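Local structure of aldehyde dehydrogenase (Burkholderia vietnamiensis, 5KF0) at residues P164-L167 with A168-V172; K185-S188 with R189-V192; D219-D222 with L223-T226; V241-A244 with L245-K248. The protein probably oxidises aldehydes to carboxylic acids with a nicotinamide dinucleotide as hydride acceptor, and is seen here with NADPH bound. All coordinates share one frame; numbering follows the deposited sequence.

Contact 1: P164-L167 with A168-V172. With NDP (NADPH dihydro-nicotinamide-adenine-dinucleotide phosphate), chain E.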
# COMPACT_ATOMS: atom_id res chain seq x y z
N PRO A 164 -15.34 -29.11 -0.94
CA PRO A 164 -16.53 -28.39 -1.42
C PRO A 164 -16.92 -27.21 -0.55
O PRO A 164 -17.44 -26.22 -1.08
CB PRO A 164 -17.62 -29.47 -1.43
CG PRO A 164 -17.19 -30.45 -0.38
CD PRO A 164 -15.68 -30.46 -0.43
N LEU A 165 -16.70 -27.29 0.76
CA LEU A 165 -17.02 -26.15 1.62
C LEU A 165 -16.04 -25.01 1.41
O LEU A 165 -16.43 -23.89 1.09
CB LEU A 165 -17.01 -26.58 3.09
CG LEU A 165 -18.19 -27.46 3.52
CD1 LEU A 165 -18.04 -27.88 4.97
CD2 LEU A 165 -19.49 -26.72 3.31
N ASN A 166 -14.74 -25.28 1.58
CA ASN A 166 -13.80 -24.17 1.59
C ASN A 166 -13.59 -23.56 0.21
O ASN A 166 -13.37 -22.35 0.11
CB ASN A 166 -12.47 -24.60 2.18
CG ASN A 166 -11.64 -23.40 2.62
OD1 ASN A 166 -12.17 -22.44 3.20
ND2 ASN A 166 -10.37 -23.42 2.32
N LEU A 167 -13.64 -24.36 -0.86
CA LEU A 167 -13.45 -23.77 -2.18
C LEU A 167 -14.68 -22.99 -2.63
O LEU A 167 -14.55 -22.01 -3.36
CB LEU A 167 -13.05 -24.85 -3.18
CG LEU A 167 -11.68 -25.42 -2.84
CD1 LEU A 167 -11.40 -26.66 -3.71
CD2 LEU A 167 -10.55 -24.37 -2.98
N ALA A 168 -15.87 -23.38 -2.19
CA ALA A 168 -17.02 -22.50 -2.38
C ALA A 168 -16.85 -21.21 -1.59
O ALA A 168 -17.16 -20.12 -2.10
CB ALA A 168 -18.31 -23.22 -1.97
N ALA A 169 -16.34 -21.31 -0.36
CA ALA A 169 -16.14 -20.13 0.48
C ALA A 169 -15.19 -19.13 -0.16
O ALA A 169 -15.38 -17.92 -0.01
CB ALA A 169 -15.62 -20.54 1.86
N HIS A 170 -14.17 -19.62 -0.87
CA HIS A 170 -13.21 -18.70 -1.48
C HIS A 170 -13.81 -17.93 -2.65
O HIS A 170 -13.14 -17.01 -3.15
CB HIS A 170 -11.95 -19.47 -1.91
CG HIS A 170 -10.93 -19.56 -0.81
ND1 HIS A 170 -10.20 -18.47 -0.39
CD2 HIS A 170 -10.57 -20.59 0.00
CE1 HIS A 170 -9.42 -18.82 0.62
NE2 HIS A 170 -9.62 -20.10 0.87
N LYS A 171 -15.03 -18.25 -3.08
CA LYS A 171 -15.75 -17.42 -4.04
C LYS A 171 -16.90 -16.66 -3.39
O LYS A 171 -17.03 -15.45 -3.60
CB LYS A 171 -16.28 -18.29 -5.19
CG LYS A 171 -15.17 -19.13 -5.86
CD LYS A 171 -15.69 -19.88 -7.10
CE LYS A 171 -14.66 -20.92 -7.57
NZ LYS A 171 -13.37 -20.28 -8.01
N VAL A 172 -17.71 -17.35 -2.59
CA VAL A 172 -18.88 -16.76 -1.95
C VAL A 172 -18.48 -15.64 -1.00
O VAL A 172 -19.07 -14.55 -1.02
CB VAL A 172 -19.68 -17.85 -1.21
CG1 VAL A 172 -20.76 -17.22 -0.32
CG2 VAL A 172 -20.30 -18.83 -2.20
PA NDP E . -14.15 -31.26 -12.46
O1A NDP E . -13.42 -30.41 -13.45
O2A NDP E . -14.48 -32.65 -13.01
O5B NDP E . -15.49 -30.57 -11.95
C5B NDP E . -15.37 -29.31 -11.25
C4B NDP E . -16.67 -28.56 -11.37
O4B NDP E . -16.86 -28.15 -12.75
C3B NDP E . -17.92 -29.37 -11.00
O3B NDP E . -18.89 -28.52 -10.40
C2B NDP E . -18.40 -29.83 -12.37
O2B NDP E . -19.81 -30.14 -12.44
C1B NDP E . -18.14 -28.57 -13.17
N9A NDP E . -18.12 -28.76 -14.61
C8A NDP E . -17.45 -29.70 -15.34
N7A NDP E . -17.59 -29.57 -16.64
C5A NDP E . -18.40 -28.45 -16.77
C6A NDP E . -18.92 -27.77 -17.89
N6A NDP E . -18.70 -28.15 -19.16
N1A NDP E . -19.69 -26.68 -17.67
C2A NDP E . -19.93 -26.31 -16.41
N3A NDP E . -19.50 -26.87 -15.28
C4A NDP E . -18.74 -27.95 -15.53
O3 NDP E . -13.27 -31.40 -11.14
PN NDP E . -13.44 -32.24 -9.81
O1N NDP E . -14.74 -31.90 -9.17
O2N NDP E . -13.23 -33.69 -10.16
O5D NDP E . -12.27 -31.73 -8.86
C5D NDP E . -10.89 -32.14 -8.97
C4D NDP E . -10.14 -31.11 -9.77
O4D NDP E . -10.25 -29.81 -9.13
C3D NDP E . -8.65 -31.42 -9.87
O3D NDP E . -8.12 -31.18 -11.18
C2D NDP E . -8.05 -30.48 -8.82
O2D NDP E . -6.67 -30.16 -8.98
C1D NDP E . -8.95 -29.27 -8.97
N1N NDP E . -8.85 -28.47 -7.76
C2N NDP E . -8.34 -27.19 -7.78
C3N NDP E . -8.09 -26.49 -6.65
C7N NDP E . -7.62 -25.08 -6.68
O7N NDP E . -7.99 -24.33 -5.76
N7N NDP E . -6.79 -24.69 -7.64
C4N NDP E . -8.24 -27.14 -5.33
C5N NDP E . -9.08 -28.36 -5.42
C6N NDP E . -9.28 -28.98 -6.57
P2B NDP E . -20.37 -31.64 -12.07
O1X NDP E . -19.25 -32.42 -11.50
O2X NDP E . -21.53 -31.34 -11.15
O3X NDP E . -20.89 -32.23 -13.36
O HOH W 1 -12.31 -21.92 -5.19

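Contact 2: K185-S188 with R189-V192. With NDP (NADPH dihydro-nicotinamide-adenine-dinucleotide phosphate), chain E.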
# COMPACT_ATOMS: atom_id res chain seq x y z
N LYS A 185 -22.69 -22.96 -8.67
CA LYS A 185 -22.99 -24.34 -9.04
C LYS A 185 -21.98 -25.24 -8.34
O LYS A 185 -20.81 -25.30 -8.76
CB LYS A 185 -22.92 -24.55 -10.55
CG LYS A 185 -23.52 -25.89 -10.98
CD LYS A 185 -22.95 -26.40 -12.31
CE LYS A 185 -21.63 -27.13 -12.09
NZ LYS A 185 -21.85 -28.38 -11.26
N PRO A 186 -22.37 -25.94 -7.28
CA PRO A 186 -21.44 -26.87 -6.64
C PRO A 186 -21.30 -28.13 -7.48
O PRO A 186 -22.04 -28.37 -8.43
CB PRO A 186 -22.13 -27.18 -5.30
CG PRO A 186 -23.61 -27.14 -5.68
CD PRO A 186 -23.73 -26.02 -6.71
N ALA A 187 -20.33 -28.96 -7.09
CA ALA A 187 -20.19 -30.27 -7.72
C ALA A 187 -21.39 -31.15 -7.40
O ALA A 187 -21.85 -31.20 -6.25
CB ALA A 187 -18.90 -30.96 -7.24
N SER A 188 -21.91 -31.84 -8.42
CA SER A 188 -23.11 -32.65 -8.23
C SER A 188 -22.86 -33.81 -7.28
O SER A 188 -23.80 -34.29 -6.63
CB SER A 188 -23.61 -33.17 -9.59
OG SER A 188 -23.92 -32.11 -10.47
N ARG A 189 -21.62 -34.29 -7.21
CA ARG A 189 -21.30 -35.36 -6.27
C ARG A 189 -21.30 -34.87 -4.83
O ARG A 189 -21.45 -35.69 -3.91
CB ARG A 189 -19.93 -35.98 -6.60
CG ARG A 189 -19.98 -36.97 -7.79
CD ARG A 189 -18.57 -37.34 -8.28
NE ARG A 189 -17.88 -36.20 -8.86
CZ ARG A 189 -16.62 -36.20 -9.29
NH1 ARG A 189 -15.87 -37.30 -9.21
NH2 ARG A 189 -16.09 -35.10 -9.79
N THR A 190 -21.13 -33.56 -4.60
CA THR A 190 -21.00 -32.99 -3.26
C THR A 190 -21.72 -31.65 -3.15
O THR A 190 -21.10 -30.62 -2.87
CB THR A 190 -19.52 -32.80 -2.88
OG1 THR A 190 -18.90 -31.89 -3.80
CG2 THR A 190 -18.75 -34.13 -2.89
N PRO A 191 -23.05 -31.63 -3.33
CA PRO A 191 -23.79 -30.36 -3.26
C PRO A 191 -24.26 -29.94 -1.87
O PRO A 191 -24.63 -28.76 -1.70
CB PRO A 191 -25.01 -30.63 -4.15
CG PRO A 191 -25.33 -32.08 -3.84
CD PRO A 191 -23.95 -32.76 -3.65
N VAL A 192 -24.27 -30.83 -0.88
CA VAL A 192 -24.99 -30.56 0.36
C VAL A 192 -24.32 -29.43 1.15
O VAL A 192 -25.01 -28.57 1.71
CB VAL A 192 -25.11 -31.83 1.21
CG1 VAL A 192 -25.75 -31.51 2.56
CG2 VAL A 192 -25.93 -32.88 0.44
PA NDP E . -14.15 -31.26 -12.46
O1A NDP E . -13.42 -30.41 -13.45
O2A NDP E . -14.48 -32.65 -13.01
O5B NDP E . -15.49 -30.57 -11.95
C5B NDP E . -15.37 -29.31 -11.25
C4B NDP E . -16.67 -28.56 -11.37
O4B NDP E . -16.86 -28.15 -12.75
C3B NDP E . -17.92 -29.37 -11.00
O3B NDP E . -18.89 -28.52 -10.40
C2B NDP E . -18.40 -29.83 -12.37
O2B NDP E . -19.81 -30.14 -12.44
C1B NDP E . -18.14 -28.57 -13.17
N9A NDP E . -18.12 -28.76 -14.61
C8A NDP E . -17.45 -29.70 -15.34
N7A NDP E . -17.59 -29.57 -16.64
C5A NDP E . -18.40 -28.45 -16.77
C6A NDP E . -18.92 -27.77 -17.89
N6A NDP E . -18.70 -28.15 -19.16
N1A NDP E . -19.69 -26.68 -17.67
C2A NDP E . -19.93 -26.31 -16.41
N3A NDP E . -19.50 -26.87 -15.28
C4A NDP E . -18.74 -27.95 -15.53
O3 NDP E . -13.27 -31.40 -11.14
PN NDP E . -13.44 -32.24 -9.81
O1N NDP E . -14.74 -31.90 -9.17
O2N NDP E . -13.23 -33.69 -10.16
O5D NDP E . -12.27 -31.73 -8.86
C5D NDP E . -10.89 -32.14 -8.97
C4D NDP E . -10.14 -31.11 -9.77
O4D NDP E . -10.25 -29.81 -9.13
C3D NDP E . -8.65 -31.42 -9.87
O3D NDP E . -8.12 -31.18 -11.18
C2D NDP E . -8.05 -30.48 -8.82
O2D NDP E . -6.67 -30.16 -8.98
C1D NDP E . -8.95 -29.27 -8.97
N1N NDP E . -8.85 -28.47 -7.76
C2N NDP E . -8.34 -27.19 -7.78
C3N NDP E . -8.09 -26.49 -6.65
C7N NDP E . -7.62 -25.08 -6.68
O7N NDP E . -7.99 -24.33 -5.76
N7N NDP E . -6.79 -24.69 -7.64
C4N NDP E . -8.24 -27.14 -5.33
C5N NDP E . -9.08 -28.36 -5.42
C6N NDP E . -9.28 -28.98 -6.57
P2B NDP E . -20.37 -31.64 -12.07
O1X NDP E . -19.25 -32.42 -11.50
O2X NDP E . -21.53 -31.34 -11.15
O3X NDP E . -20.89 -32.23 -13.36

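Contact 3: D219-D222 with L223-T226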
# COMPACT_ATOMS: atom_id res chain seq x y z
N ASP A 219 -23.43 -31.26 -17.99
CA ASP A 219 -24.11 -31.25 -19.28
C ASP A 219 -25.33 -30.34 -19.31
O ASP A 219 -25.84 -30.05 -20.40
CB ASP A 219 -24.52 -32.68 -19.65
CG ASP A 219 -24.80 -33.53 -18.43
OD1 ASP A 219 -23.84 -34.12 -17.87
OD2 ASP A 219 -25.97 -33.60 -18.02
N GLY A 220 -25.81 -29.86 -18.15
CA GLY A 220 -26.90 -28.90 -18.13
C GLY A 220 -26.47 -27.52 -17.66
O GLY A 220 -27.31 -26.70 -17.30
N ALA A 221 -25.16 -27.26 -17.68
CA ALA A 221 -24.61 -26.08 -17.02
C ALA A 221 -24.00 -25.07 -17.99
O ALA A 221 -23.18 -24.25 -17.58
CB ALA A 221 -23.56 -26.50 -15.99
N ASP A 222 -24.40 -25.09 -19.27
CA ASP A 222 -23.78 -24.21 -20.26
C ASP A 222 -23.89 -22.74 -19.85
O ASP A 222 -22.94 -21.97 -20.05
CB ASP A 222 -24.40 -24.41 -21.64
CG ASP A 222 -23.73 -23.55 -22.70
OD1 ASP A 222 -22.59 -23.89 -23.09
OD2 ASP A 222 -24.32 -22.53 -23.13
N LEU A 223 -25.03 -22.33 -19.28
CA LEU A 223 -25.24 -20.90 -19.03
C LEU A 223 -24.27 -20.35 -17.99
O LEU A 223 -23.98 -19.15 -18.00
CB LEU A 223 -26.68 -20.65 -18.56
CG LEU A 223 -27.73 -20.82 -19.66
CD1 LEU A 223 -29.13 -20.79 -19.06
CD2 LEU A 223 -27.58 -19.75 -20.73
N PHE A 224 -23.74 -21.20 -17.11
CA PHE A 224 -22.74 -20.72 -16.15
C PHE A 224 -21.50 -20.19 -16.84
O PHE A 224 -20.79 -19.35 -16.28
CB PHE A 224 -22.35 -21.82 -15.17
CG PHE A 224 -23.38 -22.05 -14.11
CD1 PHE A 224 -23.37 -21.29 -12.95
CD2 PHE A 224 -24.36 -23.02 -14.26
CE1 PHE A 224 -24.33 -21.48 -11.97
CE2 PHE A 224 -25.32 -23.22 -13.27
CZ PHE A 224 -25.30 -22.45 -12.13
N THR A 225 -21.21 -20.67 -18.05
CA THR A 225 -20.06 -20.18 -18.81
C THR A 225 -20.44 -19.13 -19.85
O THR A 225 -19.73 -18.13 -20.00
CB THR A 225 -19.36 -21.36 -19.48
OG1 THR A 225 -18.80 -22.22 -18.48
CG2 THR A 225 -18.24 -20.88 -20.43
N THR A 226 -21.55 -19.32 -20.56
CA THR A 226 -21.81 -18.52 -21.75
C THR A 226 -22.76 -17.34 -21.55
O THR A 226 -22.77 -16.44 -22.39
CB THR A 226 -22.38 -19.40 -22.89
OG1 THR A 226 -23.67 -19.92 -22.52
CG2 THR A 226 -21.43 -20.57 -23.18
O HOH W 2 -27.36 -24.03 -18.65
O HOH W 3 -20.59 -24.27 -18.84

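Contact 4: V241-A244 with L245-K248. With NDP (NADPH dihydro-nicotinamide-adenine-dinucleotide phosphate), chain E.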
# COMPACT_ATOMS: atom_id res chain seq x y z
N VAL A 241 -11.24 -29.18 -17.97
CA VAL A 241 -12.50 -28.44 -18.03
C VAL A 241 -12.24 -26.93 -18.05
O VAL A 241 -12.83 -26.20 -18.86
CB VAL A 241 -13.41 -28.83 -16.85
CG1 VAL A 241 -14.61 -27.88 -16.78
CG2 VAL A 241 -13.87 -30.28 -17.00
N GLY A 242 -11.39 -26.45 -17.14
CA GLY A 242 -11.20 -25.02 -16.98
C GLY A 242 -10.75 -24.33 -18.26
O GLY A 242 -11.28 -23.28 -18.62
N TRP A 243 -9.76 -24.90 -18.94
CA TRP A 243 -9.27 -24.25 -20.16
C TRP A 243 -10.32 -24.30 -21.27
O TRP A 243 -10.39 -23.39 -22.10
CB TRP A 243 -7.95 -24.88 -20.61
CG TRP A 243 -6.84 -24.62 -19.63
CD1 TRP A 243 -6.14 -25.55 -18.90
CD2 TRP A 243 -6.31 -23.34 -19.26
NE1 TRP A 243 -5.21 -24.92 -18.10
CE2 TRP A 243 -5.28 -23.57 -18.31
CE3 TRP A 243 -6.58 -22.03 -19.66
CZ2 TRP A 243 -4.54 -22.52 -17.73
CZ3 TRP A 243 -5.85 -20.99 -19.08
CH2 TRP A 243 -4.84 -21.24 -18.14
N ALA A 244 -11.15 -25.35 -21.29
CA ALA A 244 -12.23 -25.43 -22.27
C ALA A 244 -13.30 -24.37 -22.00
O ALA A 244 -13.84 -23.77 -22.94
CB ALA A 244 -12.84 -26.83 -22.25
N LEU A 245 -13.61 -24.12 -20.72
CA LEU A 245 -14.62 -23.12 -20.40
C LEU A 245 -14.13 -21.71 -20.74
O LEU A 245 -14.91 -20.88 -21.21
CB LEU A 245 -15.03 -23.21 -18.93
CG LEU A 245 -15.73 -24.52 -18.55
CD1 LEU A 245 -16.29 -24.41 -17.13
CD2 LEU A 245 -16.85 -24.86 -19.54
N LYS A 246 -12.83 -21.44 -20.54
CA LYS A 246 -12.29 -20.14 -20.93
C LYS A 246 -12.57 -19.85 -22.40
O LYS A 246 -12.94 -18.73 -22.77
CB LYS A 246 -10.78 -20.08 -20.65
CG LYS A 246 -10.12 -18.73 -20.97
CD LYS A 246 -8.62 -18.77 -20.61
CE LYS A 246 -7.94 -17.39 -20.69
NZ LYS A 246 -7.80 -16.87 -22.07
N GLU A 247 -12.43 -20.87 -23.27
CA GLU A 247 -12.66 -20.67 -24.70
C GLU A 247 -14.11 -20.32 -25.01
O GLU A 247 -14.38 -19.72 -26.06
CB GLU A 247 -12.28 -21.93 -25.48
CG GLU A 247 -10.82 -22.32 -25.39
CD GLU A 247 -10.50 -23.53 -26.25
OE1 GLU A 247 -11.40 -24.38 -26.46
OE2 GLU A 247 -9.34 -23.64 -26.71
N LYS A 248 -15.05 -20.72 -24.16
CA LYS A 248 -16.47 -20.53 -24.42
C LYS A 248 -17.06 -19.36 -23.64
O LYS A 248 -18.26 -19.09 -23.77
CB LYS A 248 -17.25 -21.80 -24.06
CG LYS A 248 -16.92 -23.03 -24.88
CD LYS A 248 -17.58 -24.25 -24.25
CE LYS A 248 -17.84 -25.35 -25.26
NZ LYS A 248 -19.00 -25.01 -26.14
PA NDP E . -14.15 -31.26 -12.46
O1A NDP E . -13.42 -30.41 -13.45
O2A NDP E . -14.48 -32.65 -13.01
O5B NDP E . -15.49 -30.57 -11.95
C5B NDP E . -15.37 -29.31 -11.25
C4B NDP E . -16.67 -28.56 -11.37
O4B NDP E . -16.86 -28.15 -12.75
C3B NDP E . -17.92 -29.37 -11.00
O3B NDP E . -18.89 -28.52 -10.40
C2B NDP E . -18.40 -29.83 -12.37
O2B NDP E . -19.81 -30.14 -12.44
C1B NDP E . -18.14 -28.57 -13.17
N9A NDP E . -18.12 -28.76 -14.61
C8A NDP E . -17.45 -29.70 -15.34
N7A NDP E . -17.59 -29.57 -16.64
C5A NDP E . -18.40 -28.45 -16.77
C6A NDP E . -18.92 -27.77 -17.89
N6A NDP E . -18.70 -28.15 -19.16
N1A NDP E . -19.69 -26.68 -17.67
C2A NDP E . -19.93 -26.31 -16.41
N3A NDP E . -19.50 -26.87 -15.28
C4A NDP E . -18.74 -27.95 -15.53
O3 NDP E . -13.27 -31.40 -11.14
PN NDP E . -13.44 -32.24 -9.81
O1N NDP E . -14.74 -31.90 -9.17
O2N NDP E . -13.23 -33.69 -10.16
O5D NDP E . -12.27 -31.73 -8.86
C5D NDP E . -10.89 -32.14 -8.97
C4D NDP E . -10.14 -31.11 -9.77
O4D NDP E . -10.25 -29.81 -9.13
C3D NDP E . -8.65 -31.42 -9.87
O3D NDP E . -8.12 -31.18 -11.18
C2D NDP E . -8.05 -30.48 -8.82
O2D NDP E . -6.67 -30.16 -8.98
C1D NDP E . -8.95 -29.27 -8.97
N1N NDP E . -8.85 -28.47 -7.76
C2N NDP E . -8.34 -27.19 -7.78
C3N NDP E . -8.09 -26.49 -6.65
C7N NDP E . -7.62 -25.08 -6.68
O7N NDP E . -7.99 -24.33 -5.76
N7N NDP E . -6.79 -24.69 -7.64
C4N NDP E . -8.24 -27.14 -5.33
C5N NDP E . -9.08 -28.36 -5.42
C6N NDP E . -9.28 -28.98 -6.57
P2B NDP E . -20.37 -31.64 -12.07
O1X NDP E . -19.25 -32.42 -11.50
O2X NDP E . -21.53 -31.34 -11.15
O3X NDP E . -20.89 -32.23 -13.36
O HOH W 4 -14.03 -25.21 -25.31

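Contact 1: P164-L167 with A168-V172
The amide of N166 meets the imidazole of H170 at its edge and in the ring plane, with ND2 3.7 Å from CD2. The two planes stand 71° apart, so the groups do not stack. With CG anti to the backbone N, a chi1 of -162° swings the N166 amide alongside the H170 ring, one turn on. What ties the pair is a shared acceptor: N166 ND2 and H170 NE2 both bond to OD1 of D450, while N166 OD1 accepts a hydrogen bond from T116 OG1. Beneath the side chains, H170 N bonds to N166 O at 3.0 Å and A169 N to L165 O at 3.0 Å. On another side of the helix, L167 CD1 lies 3.3 Å from C5N of the NADPH nicotinamide. L167 O accepts a hydrogen bond from a water, 2.9 Å from the water oxygen, and that water is weakly linked to K171 NZ, held by a salt bridge to E465 and by the hydroxyls of S234 and T236. The helix, 164-178, connects strands 155-158 and 182-185 in a beta-alpha-beta unit; A168 and V172 pack on L184, whereas A169 and H170 face helix 103-123.

Contact 2: K185-S188 with R189-V192
S188, next to R189 and in one turn with T190, places OG beside its own backbone N (chi1 -60°), and the hydroxyl and the amide therefore close on one atom: OG lies 2.6 Å and N 2.8 Å from O2X of NADPH. K185 sets out with CG anti to the backbone N (chi1 -167°) and then bends at chi3 and chi4, which brings NZ to the adenosine ribose of NADPH. There NZ bonds to O2B at 2.9 Å, to phosphate oxygen O2X and to O3B, and also to the carbonyl O of P186 at 2.8 Å, approaching that oxygen from above the carbonyl plane. A216 O is a further acceptor, and the three N-H of the ammonium must be shared among the five, so some of these bonds are bifurcated. With S188 N and OG, K185 makes three groups that grip the single oxygen O2X of the 2'-phosphate, an arrangement that probably steadies its negative charge. R189 reaches instead to the diphosphate, NH2 meeting O2N at 3.2 Å with the oxygen at the edge of the guanidinium. The backbone forms a type I beta turn from A187 to T190, closed by T190 N to A187 O at 3.0 Å. Behind it P186 CG and P191 CB touch at 4.1 Å, the rings crossing at about a right angle. K185 and this turn, between strand 182-185 and helix 192-202, form part of the 2'-phosphate site of a dinucleotide pocket in the aldehyde dehydrogenase fold.

Contact 3: D219-D222 with L223-T226
D222 and T226, one turn apart, are joined through side chain and backbone together. T226 OG1 donates to D222 OD2 at 2.8 Å, meeting the oxygen from 51° out of the carboxylate plane, while the T226 methyl CG2 rests against the same carboxylate. Two torsions make this possible: D222 has CG anti to its N (chi1 -177°), and T226 holds OG1 between its N and carbonyl carbon (chi1 65°), which sets OG1 against the D222 carboxylate. In the backbone, D222 O takes two amides, T226 N at 3.0 Å and T225 N at 2.9 Å, so the single oxygen serves both an i+3 and an i+4 donor.

One residue earlier, A221 O accepts F224 N at 3.1 Å and lies at the edge of the F224 ring, in its plane. A221 CB touches ring atom CD2 of F224 at 4.0 Å, which adds an apolar contact beside that bond. Two waters join the shell: one donates to A221 O and accepts from T225 OG1 at 2.7 Å, and another spans G220 O and L223 N, satisfying an amide in the first turn.

Farther out, F224 packs on V183 and K185 of strand 182-185 and on I51 of helix 48-60, and T225 lies against L245 and K248 of helix 239-248. The whole is a loop leading into the short helix 222-226, whose first turn is closed by i+3 and i+4 bonds; A221 borders the NADPH pocket of this dinucleotide-binding domain.

Contact 4: V241-A244 with L245-K248
V241 and L245 meet on the side of the helix that faces NADPH, where V241 CG1 and L245 CD1 are 3.9 Å apart. Their backbones are joined as well: L245 N donates to V241 O at 2.9 Å, an i+4 bond. The next bond, K246 N to G242 O at 3.1 Å, is also well formed. Toward the C-terminal end the pattern degrades. E247 N makes weak bonds to both W243 O and A244 O, the latter with an N-H...O angle of only 121°, and K248 N turns to L245 O, an i+3 acceptor. A water supplements A244 O, donating to it at 2.8 Å and also donating to E247 OE1, so one molecule links this carbonyl with the carboxylate one turn on.

W243 and K246 run side by side in the same direction, K246 CD lying at the indole edge, 3.9 Å from W243 CZ3. The polar ends of both are satisfied beyond the helix: W243 NE1 by the carbonyl O of D459, K246 NZ by the carbonyl oxygens of G250 and K252 of the second subunit. K251 of that subunit adds a cation-pi contact to W243.

V241 and L245 meet the cofactor through methyl groups above all. V241 CG1 comes to 3.4 Å from N7A of the adenine, and L245 CD2 touches N6A less closely. Helix 239-248 connects strands 232-236 and 253-257 as the helix of a beta-alpha-beta unit of the Rossmann-like cofactor domain, here with an apolar wall for adenine and a subunit-facing side.

Contacts 1, 2 and 4 all touch the one NADPH, at different parts of it: nicotinamide for 164-172, 2'-phosphate, ribose and diphosphate for 185-192, adenine and, through V241, a diphosphate oxygen for 241-248. Contact 3 borders the pocket through A221. Contacts 1 and 2 meet where P164 CB lies 3.6 Å from T190 OG1, their centres about 12 Å apart. Contact 3 bridges its neighbours: K185 CB packs 3.5 Å from F224 CZ on one flank, and T225 CG2 lies 3.4 Å from L245 O on the other. Contacts 1 and 4 do not touch, with nearest atoms about 10 Å apart, and are related through the cofactor they both contact.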